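Local coordinates for protein peptide amidase (PDB 1M22) that probably hydrolyses amide bonds, as a member of the amidase signature family, most likely the C-terminal amide of peptides, at residues Val51-Pro56 against Ala92-Ser97; Pro82-Asp87 against Gly126-Ser131; Leu130-Asn135 against Trp145-Gly150. All coordinates share one frame; numbering follows the deposited sequence.

Overall arrangement
The three contacts form one patch beside the catalytic residues. The centres of interactions 1 and 2 are about 8 Å apart, those of interactions 2 and 3 about 12 Å, and those of interactions 1 and 3 about 14 Å. Interaction 2 carries Lys86 itself, whose side chain comes within about 3 Å of that of Ser165 and about 4 Å of that of the nucleophile Ser189. It meets interaction 1 through Ser97 OG and Asp87 OD2, 2.6 Å apart, and interaction 3 through Asn129 OD1 and Ser146 OG at 2.7 Å; Leu130 and Ser131 belong to both. Arg148 of interaction 3 reaches back to interaction 1, Arg148 NH2 lying 2.9 Å from Glu53 OE1.

Interaction 1. Residues Val51-Pro56 against Ala92-Ser97; sequences VIELNP and APMATS
Glu53 reaches across to the backbone of Met94 and Ala95, while Met94 sends its own side chain the other way, against Asn55. CG of Glu53 is anti to the backbone N (chi1 -170°), and the extended chain beyond it carries the carboxylate to the loop. Ala95 N gives Glu53 OE1 a hydrogen bond of 3.0 Å on the syn side, with the donor 22° out of the carboxylate plane. The same oxygen is in a salt bridge with Arg148, so a backbone N-H and a guanidinium share it; both would tend to stabilise its negative charge. Glu53 OE2 lies 3.5 Å from Met94 CA. The two side chains cross obliquely.

Met94 meets Asn55 at about a right angle. Met94 SD lies 3.6 Å from Asn55 CB, and the bend at chi3 (-89°) brings Met94 CE to 3.8 Å from Asn55 CG. The sulfur thus lies against the CA-CB root and the methyl against the amide carbon. The amide is held elsewhere: ND2 bonds to Val124 O and Glu61, and OD1 to Asp57 N. Asn55 OD1 also touches Pro93 CD at 3.4 Å, again crosswise. Farther out, the rings of Pro56 and Pro93 slide past each other in opposite directions, CG to CG 3.8 Å.

The two segments run in nearly opposite directions, without pairing as strands. Residues 51-54 form the outermost strand at one end of the central mixed sheet and pair antiparallel with strand 123-128, with a classic beta bulge where Ile52 and Glu53 both face Lys127. The loop 92-97, between strand 82-86 and helix 112-119, lies beside this edge, with Met94 also resting on Val124 and Lys127, while Leu54 turns to helix 27-43.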
loop_
_atom_site.group_PDB
_atom_site.type_symbol
_atom_site.label_atom_id
_atom_site.label_comp_id
_atom_site.label_asym_id
_atom_site.label_seq_id
_atom_site.Cartn_x
_atom_site.Cartn_y
_atom_site.Cartn_z
ATOM N N VAL A 51 -0.021 -13.416 6.450
ATOM C CA VAL A 51 -0.278 -14.192 5.242
ATOM C C VAL A 51 -1.571 -14.990 5.352
ATOM O O VAL A 51 -1.687 -15.896 6.179
ATOM C CB VAL A 51 0.902 -15.147 4.966
ATOM C CG1 VAL A 51 0.644 -15.951 3.709
ATOM C CG2 VAL A 51 2.186 -14.344 4.822
ATOM N N ILE A 52 -2.539 -14.656 4.504
ATOM C CA ILE A 52 -3.837 -15.317 4.519
ATOM C C ILE A 52 -3.861 -16.608 3.690
ATOM O O ILE A 52 -4.647 -17.513 3.972
ATOM C CB ILE A 52 -4.942 -14.315 4.059
ATOM C CG1 ILE A 52 -6.331 -14.890 4.333
ATOM C CG2 ILE A 52 -4.757 -13.962 2.589
ATOM C CD1 ILE A 52 -7.458 -13.893 4.103
ATOM N N GLU A 53 -2.998 -16.704 2.682
ATOM C CA GLU A 53 -2.935 -17.913 1.861
ATOM C C GLU A 53 -1.594 -18.033 1.160
ATOM O O GLU A 53 -1.089 -17.065 0.593
ATOM C CB GLU A 53 -4.054 -17.934 0.806
ATOM C CG GLU A 53 -4.176 -19.286 0.086
ATOM C CD GLU A 53 -5.194 -19.297 -1.050
ATOM O OE1 GLU A 53 -5.992 -18.346 -1.168
ATOM O OE2 GLU A 53 -5.196 -20.276 -1.828
ATOM N N LEU A 54 -1.014 -19.226 1.201
ATOM C CA LEU A 54 0.259 -19.467 0.539
ATOM C C LEU A 54 -0.011 -19.911 -0.889
ATOM O O LEU A 54 -1.046 -20.514 -1.177
ATOM C CB LEU A 54 1.045 -20.563 1.263
ATOM C CG LEU A 54 1.555 -20.238 2.667
ATOM C CD1 LEU A 54 2.140 -21.488 3.304
ATOM C CD2 LEU A 54 2.600 -19.136 2.587
ATOM N N ASN A 55 0.915 -19.597 -1.786
ATOM C CA ASN A 55 0.783 -20.002 -3.174
ATOM C C ASN A 55 1.329 -21.421 -3.275
ATOM O O ASN A 55 2.515 -21.651 -3.049
ATOM C CB ASN A 55 1.584 -19.067 -4.081
ATOM C CG ASN A 55 1.581 -19.518 -5.529
ATOM O OD1 ASN A 55 0.806 -20.395 -5.914
ATOM N ND2 ASN A 55 2.440 -18.914 -6.339
ATOM N N PRO A 56 0.468 -22.398 -3.605
ATOM C CA PRO A 56 0.949 -23.777 -3.714
ATOM C C PRO A 56 2.011 -23.958 -4.793
ATOM O O PRO A 56 2.771 -24.926 -4.764
ATOM C CB PRO A 56 -0.326 -24.563 -4.010
ATOM C CG PRO A 56 -1.155 -23.582 -4.772
ATOM C CD PRO A 56 -0.953 -22.306 -3.981
ATOM N N ALA A 92 -3.899 -16.215 -9.639
ATOM C CA ALA A 92 -4.061 -17.661 -9.683
ATOM C C ALA A 92 -2.796 -18.300 -9.113
ATOM O O ALA A 92 -1.712 -17.724 -9.199
ATOM C CB ALA A 92 -4.282 -18.114 -11.120
ATOM N N PRO A 93 -2.913 -19.506 -8.535
ATOM C CA PRO A 93 -4.125 -20.316 -8.375
ATOM C C PRO A 93 -4.785 -20.132 -7.009
ATOM O O PRO A 93 -5.603 -20.950 -6.588
ATOM C CB PRO A 93 -3.594 -21.728 -8.554
ATOM C CG PRO A 93 -2.305 -21.651 -7.794
ATOM C CD PRO A 93 -1.715 -20.306 -8.215
ATOM N N MET A 94 -4.421 -19.060 -6.318
ATOM C CA MET A 94 -4.968 -18.779 -4.998
ATOM C C MET A 94 -6.332 -18.113 -5.096
ATOM O O MET A 94 -6.750 -17.670 -6.164
ATOM C CB MET A 94 -4.021 -17.855 -4.236
ATOM C CG MET A 94 -2.606 -18.387 -4.121
ATOM S SD MET A 94 -1.392 -17.067 -3.971
ATOM C CE MET A 94 -1.041 -16.758 -5.703
ATOM N N ALA A 95 -7.032 -18.056 -3.973
ATOM C CA ALA A 95 -8.323 -17.399 -3.952
ATOM C C ALA A 95 -8.045 -15.915 -3.765
ATOM O O ALA A 95 -6.939 -15.528 -3.386
ATOM C CB ALA A 95 -9.166 -17.922 -2.794
ATOM N N THR A 96 -9.038 -15.090 -4.069
ATOM C CA THR A 96 -8.939 -13.649 -3.874
ATOM C C THR A 96 -10.229 -13.373 -3.116
ATOM O O THR A 96 -11.299 -13.249 -3.706
ATOM C CB THR A 96 -8.899 -12.887 -5.211
ATOM O OG1 THR A 96 -7.708 -13.248 -5.924
ATOM C CG2 THR A 96 -8.882 -11.384 -4.963
ATOM N N SER A 97 -10.112 -13.285 -1.796
ATOM C CA SER A 97 -11.278 -13.132 -0.934
ATOM C C SER A 97 -11.582 -11.783 -0.315
ATOM O O SER A 97 -12.675 -11.597 0.229
ATOM C CB SER A 97 -11.178 -14.137 0.213
ATOM O OG SER A 97 -10.144 -13.767 1.119
#

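Interaction 2. Residues Pro82-Asp87 against Gly126-Ser131; sequences PLLLKD and GKTNLS
Asp87 and Lys127 meet in a buried salt bridge, Asp87 OD1 to Lys127 NZ 2.9 Å, made on the anti lone pair of the carboxylate oxygen. Lys127 folds back to get there: chi2, chi3 and chi4 are all bent, and Lys127 CE passes 3.6 Å from Lys86 O. NZ also donates to Ile89 O, and Asp87 OD2 is held by Ser97.

The backbones set this pair up. Leu85 N bonds to Gly126 O, Thr128 N to Leu85 O at 2.8 Å, and Asp87 N to Thr128 O at 3.0 Å. On the other face, Thr128 CG2 packs on Leu84 CB (3.7 Å). Lys86, fully extended, crosses Leu130 at about a right angle, Lys86 CE lying 3.7 Å from Leu130 CD1. Leu130 CD2 touches Asp87 CB. At its far end, the catalytic Lys86 NZ is gripped by the hydroxyls of Ser165, Ser166 and Thr184, while Thr128 OG1 bonds to Ser169 OG.

The parallel strands diverge, with the axes of 82-86 and 126-128 at 49°, and helix 112-119 joins them as a beta-alpha-beta unit; strand 180-185 flanks the first, strand 51-54 the second, and helix 167-174 covers the Leu84 and Lys86 face.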
loop_
_atom_site.group_PDB
_atom_site.type_symbol
_atom_site.label_atom_id
_atom_site.label_comp_id
_atom_site.label_asym_id
_atom_site.label_seq_id
_atom_site.Cartn_x
_atom_site.Cartn_y
_atom_site.Cartn_z
ATOM N N PRO A 82 11.004 -13.147 -4.477
ATOM C CA PRO A 82 9.714 -13.529 -3.883
ATOM C C PRO A 82 8.956 -12.348 -3.287
ATOM O O PRO A 82 9.531 -11.540 -2.553
ATOM C CB PRO A 82 10.103 -14.535 -2.795
ATOM C CG PRO A 82 11.491 -14.982 -3.179
ATOM C CD PRO A 82 12.113 -13.718 -3.699
ATOM N N LEU A 83 7.661 -12.272 -3.579
ATOM C CA LEU A 83 6.830 -11.191 -3.064
ATOM C C LEU A 83 5.448 -11.665 -2.630
ATOM O O LEU A 83 5.042 -12.793 -2.923
ATOM C CB LEU A 83 6.707 -10.085 -4.120
ATOM C CG LEU A 83 6.159 -10.431 -5.509
ATOM C CD1 LEU A 83 4.650 -10.643 -5.448
ATOM C CD2 LEU A 83 6.489 -9.295 -6.473
ATOM N N LEU A 84 4.738 -10.797 -1.915
ATOM C CA LEU A 84 3.388 -11.089 -1.431
ATOM C C LEU A 84 2.396 -10.077 -1.997
ATOM O O LEU A 84 2.758 -8.931 -2.272
ATOM C CB LEU A 84 3.360 -11.056 0.098
ATOM C CG LEU A 84 4.040 -12.240 0.794
ATOM C CD1 LEU A 84 4.368 -11.863 2.225
ATOM C CD2 LEU A 84 3.133 -13.466 0.753
ATOM N N LEU A 85 1.144 -10.499 -2.152
ATOM C CA LEU A 85 0.089 -9.654 -2.712
ATOM C C LEU A 85 -1.106 -9.510 -1.781
ATOM O O LEU A 85 -1.613 -10.510 -1.273
ATOM C CB LEU A 85 -0.424 -10.261 -4.019
ATOM C CG LEU A 85 0.556 -10.549 -5.155
ATOM C CD1 LEU A 85 -0.122 -11.435 -6.186
ATOM C CD2 LEU A 85 1.024 -9.245 -5.778
ATOM N N LYS A 86 -1.567 -8.280 -1.567
ATOM C CA LYS A 86 -2.745 -8.043 -0.733
ATOM C C LYS A 86 -3.884 -8.896 -1.311
ATOM O O LYS A 86 -4.044 -8.982 -2.533
ATOM C CB LYS A 86 -3.112 -6.560 -0.774
ATOM C CG LYS A 86 -4.280 -6.159 0.113
ATOM C CD LYS A 86 -4.433 -4.645 0.088
ATOM C CE LYS A 86 -5.563 -4.145 0.972
ATOM N NZ LYS A 86 -5.635 -2.656 0.954
ATOM N N ASP A 87 -4.688 -9.506 -0.440
ATOM C CA ASP A 87 -5.740 -10.392 -0.913
ATOM C C ASP A 87 -6.973 -9.812 -1.587
ATOM O O ASP A 87 -8.042 -10.431 -1.578
ATOM C CB ASP A 87 -6.158 -11.371 0.189
ATOM C CG ASP A 87 -6.862 -12.599 -0.369
ATOM O OD1 ASP A 87 -6.428 -13.103 -1.430
ATOM O OD2 ASP A 87 -7.838 -13.065 0.250
ATOM N N GLY A 126 2.427 -15.749 -1.934
ATOM C CA GLY A 126 1.066 -15.913 -1.464
ATOM C C GLY A 126 0.344 -14.588 -1.347
ATOM O O GLY A 126 0.783 -13.582 -1.910
ATOM N N LYS A 127 -0.756 -14.592 -0.599
ATOM C CA LYS A 127 -1.590 -13.412 -0.400
ATOM C C LYS A 127 -1.557 -12.957 1.053
ATOM O O LYS A 127 -1.435 -13.776 1.965
ATOM C CB LYS A 127 -3.039 -13.728 -0.789
ATOM C CG LYS A 127 -3.203 -14.449 -2.124
ATOM C CD LYS A 127 -2.716 -13.613 -3.300
ATOM C CE LYS A 127 -3.604 -12.401 -3.540
ATOM N NZ LYS A 127 -5.001 -12.775 -3.918
ATOM N N THR A 128 -1.674 -11.651 1.272
ATOM C CA THR A 128 -1.657 -11.107 2.622
ATOM C C THR A 128 -3.026 -10.660 3.117
ATOM O O THR A 128 -3.889 -10.231 2.342
ATOM C CB THR A 128 -0.685 -9.920 2.737
ATOM O OG1 THR A 128 -0.950 -8.979 1.689
ATOM C CG2 THR A 128 0.754 -10.407 2.647
ATOM N N ASN A 129 -3.212 -10.770 4.425
ATOM C CA ASN A 129 -4.462 -10.386 5.054
ATOM C C ASN A 129 -4.674 -8.882 4.955
ATOM O O ASN A 129 -3.728 -8.108 4.784
ATOM C CB ASN A 129 -4.463 -10.837 6.520
ATOM C CG ASN A 129 -5.834 -10.752 7.159
ATOM O OD1 ASN A 129 -6.846 -11.021 6.516
ATOM N ND2 ASN A 129 -5.869 -10.405 8.441
ATOM N N LEU A 130 -5.931 -8.475 5.070
ATOM C CA LEU A 130 -6.304 -7.075 4.985
ATOM C C LEU A 130 -7.573 -6.862 5.791
ATOM O O LEU A 130 -8.287 -7.821 6.101
ATOM C CB LEU A 130 -6.601 -6.693 3.528
ATOM C CG LEU A 130 -7.808 -7.399 2.885
ATOM C CD1 LEU A 130 -8.287 -6.610 1.676
ATOM C CD2 LEU A 130 -7.439 -8.826 2.487
ATOM N N SER A 131 -7.848 -5.613 6.143
ATOM C CA SER A 131 -9.097 -5.302 6.829
ATOM C C SER A 131 -10.133 -5.784 5.812
ATOM O O SER A 131 -10.026 -5.467 4.626
ATOM C CB SER A 131 -9.222 -3.794 7.034
ATOM O OG SER A 131 -8.123 -3.306 7.783
#

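Interaction 3. Residues Leu130-Asn135 against Trp145-Gly150; sequences LSEWAN and WSARGG
Glu132 opens a short left-handed turn, with positive phi at Trp133, Ala134 and Asn135, and clasps a tight beta-hairpin at Trp145, Ser146 and Ala147. Two hydrogen bonds do the joining. Glu132 N donates to Trp145 O at 3.0 Å. The side chain then runs on past Ser146, with Glu132 CB 4.0 Å from Ser146 CB, and Glu132 OE2 takes a bond from Ala147 N at 3.1 Å, met on the anti side of the carboxylate. One residue therefore holds the hairpin through both its main chain and its side chain.

Ala147 N also lies 3.6 Å above one face of the Trp145 indole, displaced toward the rim, so the same N-H donor that bonds to Glu132 also sits over the ring. Glu132 OE2 stands close to Glu362 OE1, while the other oxygen of Glu132, OE1, is in a salt bridge with Arg137, which may partly offset the nearby like charge.

Ser146 CB touches Leu130 O at 3.4 Å. Ser146 OG, set between the backbone N and the carbonyl carbon (chi1 74°), turns back into the hairpin and accepts from Gly149 N at 2.9 Å, an ST motif; it also bonds to Asn129 OD1. Ser146 and Gly150 bond backbone to backbone in both directions across the hairpin.

Strand 123-128 leads into this region. Strands 145-146 and 150-151 make a small antiparallel sheet of their own; Trp145 meets the ring of Phe366, and Trp133 packs on helix 319-340.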
loop_
_atom_site.group_PDB
_atom_site.type_symbol
_atom_site.label_atom_id
_atom_site.label_comp_id
_atom_site.label_asym_id
_atom_site.label_seq_id
_atom_site.Cartn_x
_atom_site.Cartn_y
_atom_site.Cartn_z
ATOM N N LEU A 130 -5.931 -8.475 5.070
ATOM C CA LEU A 130 -6.304 -7.075 4.985
ATOM C C LEU A 130 -7.573 -6.862 5.791
ATOM O O LEU A 130 -8.287 -7.821 6.101
ATOM C CB LEU A 130 -6.601 -6.693 3.528
ATOM C CG LEU A 130 -7.808 -7.399 2.885
ATOM C CD1 LEU A 130 -8.287 -6.610 1.676
ATOM C CD2 LEU A 130 -7.439 -8.826 2.487
ATOM N N SER A 131 -7.848 -5.613 6.143
ATOM C CA SER A 131 -9.097 -5.302 6.829
ATOM C C SER A 131 -10.133 -5.784 5.812
ATOM O O SER A 131 -10.026 -5.467 4.626
ATOM C CB SER A 131 -9.222 -3.794 7.034
ATOM O OG SER A 131 -8.123 -3.306 7.783
ATOM N N GLU A 132 -11.128 -6.550 6.258
ATOM C CA GLU A 132 -12.116 -7.093 5.329
ATOM C C GLU A 132 -12.701 -6.053 4.378
ATOM O O GLU A 132 -13.086 -4.960 4.793
ATOM C CB GLU A 132 -13.248 -7.792 6.085
ATOM C CG GLU A 132 -13.811 -8.978 5.320
ATOM C CD GLU A 132 -15.003 -9.605 6.007
ATOM O OE1 GLU A 132 -16.111 -9.044 5.897
ATOM O OE2 GLU A 132 -14.826 -10.657 6.659
ATOM N N TRP A 133 -12.766 -6.415 3.097
ATOM C CA TRP A 133 -13.281 -5.535 2.047
ATOM C C TRP A 133 -12.535 -4.203 2.019
ATOM O O TRP A 133 -13.105 -3.155 1.712
ATOM C CB TRP A 133 -14.793 -5.315 2.218
ATOM C CG TRP A 133 -15.573 -6.585 2.035
ATOM C CD1 TRP A 133 -16.173 -7.329 3.010
ATOM C CD2 TRP A 133 -15.732 -7.323 0.814
ATOM N NE1 TRP A 133 -16.687 -8.487 2.474
ATOM C CE2 TRP A 133 -16.429 -8.509 1.129
ATOM C CE3 TRP A 133 -15.346 -7.096 -0.516
ATOM C CZ2 TRP A 133 -16.750 -9.471 0.162
ATOM C CZ3 TRP A 133 -15.665 -8.054 -1.478
ATOM C CH2 TRP A 133 -16.360 -9.227 -1.132
ATOM N N ALA A 134 -11.242 -4.271 2.332
ATOM C CA ALA A 134 -10.363 -3.105 2.356
ATOM C C ALA A 134 -10.911 -2.008 3.260
ATOM O O ALA A 134 -10.781 -0.815 2.982
ATOM C CB ALA A 134 -10.147 -2.578 0.938
ATOM N N ASN A 135 -11.516 -2.442 4.360
ATOM C CA ASN A 135 -12.109 -1.569 5.364
ATOM C C ASN A 135 -13.297 -0.740 4.890
ATOM O O ASN A 135 -13.540 0.353 5.401
ATOM C CB ASN A 135 -11.048 -0.656 5.994
ATOM C CG ASN A 135 -11.514 -0.056 7.308
ATOM O OD1 ASN A 135 -12.229 -0.706 8.072
ATOM N ND2 ASN A 135 -11.109 1.178 7.583
ATOM N N TRP A 145 -8.294 -6.881 10.575
ATOM C CA TRP A 145 -9.117 -8.055 10.837
ATOM C C TRP A 145 -10.001 -8.437 9.659
ATOM O O TRP A 145 -10.563 -7.575 8.984
ATOM C CB TRP A 145 -10.036 -7.829 12.044
ATOM C CG TRP A 145 -10.938 -9.016 12.308
ATOM C CD1 TRP A 145 -10.648 -10.113 13.071
ATOM C CD2 TRP A 145 -12.222 -9.269 11.716
ATOM N NE1 TRP A 145 -11.667 -11.034 12.985
ATOM C CE2 TRP A 145 -12.644 -10.543 12.161
ATOM C CE3 TRP A 145 -13.054 -8.545 10.850
ATOM C CZ2 TRP A 145 -13.863 -11.109 11.768
ATOM C CZ3 TRP A 145 -14.269 -9.110 10.459
ATOM C CH2 TRP A 145 -14.657 -10.382 10.920
ATOM N N SER A 146 -10.116 -9.738 9.420
ATOM C CA SER A 146 -11.008 -10.258 8.391
ATOM C C SER A 146 -11.488 -11.617 8.900
ATOM O O SER A 146 -10.815 -12.256 9.712
ATOM C CB SER A 146 -10.307 -10.394 7.031
ATOM O OG SER A 146 -9.414 -11.487 6.995
ATOM N N ALA A 147 -12.656 -12.049 8.444
ATOM C CA ALA A 147 -13.192 -13.324 8.897
ATOM C C ALA A 147 -12.338 -14.499 8.435
ATOM O O ALA A 147 -12.144 -15.465 9.174
ATOM C CB ALA A 147 -14.623 -13.492 8.404
ATOM N N ARG A 148 -11.816 -14.413 7.216
ATOM C CA ARG A 148 -11.003 -15.492 6.674
ATOM C C ARG A 148 -9.558 -15.484 7.164
ATOM O O ARG A 148 -8.957 -16.543 7.341
ATOM C CB ARG A 148 -11.031 -15.444 5.143
ATOM C CG ARG A 148 -10.210 -16.525 4.466
ATOM C CD ARG A 148 -10.547 -16.636 2.985
ATOM N NE ARG A 148 -9.716 -17.628 2.308
ATOM C CZ ARG A 148 -8.661 -17.336 1.553
ATOM N NH1 ARG A 148 -8.302 -16.074 1.365
ATOM N NH2 ARG A 148 -7.957 -18.309 0.994
ATOM N N GLY A 149 -9.004 -14.299 7.396
ATOM C CA GLY A 149 -7.618 -14.220 7.830
ATOM C C GLY A 149 -7.369 -13.949 9.300
ATOM O O GLY A 149 -6.231 -14.016 9.763
ATOM N N GLY A 150 -8.422 -13.654 10.047
ATOM C CA GLY A 150 -8.231 -13.369 11.453
ATOM C C GLY A 150 -7.618 -11.996 11.659
ATOM O O GLY A 150 -7.741 -11.109 10.811
#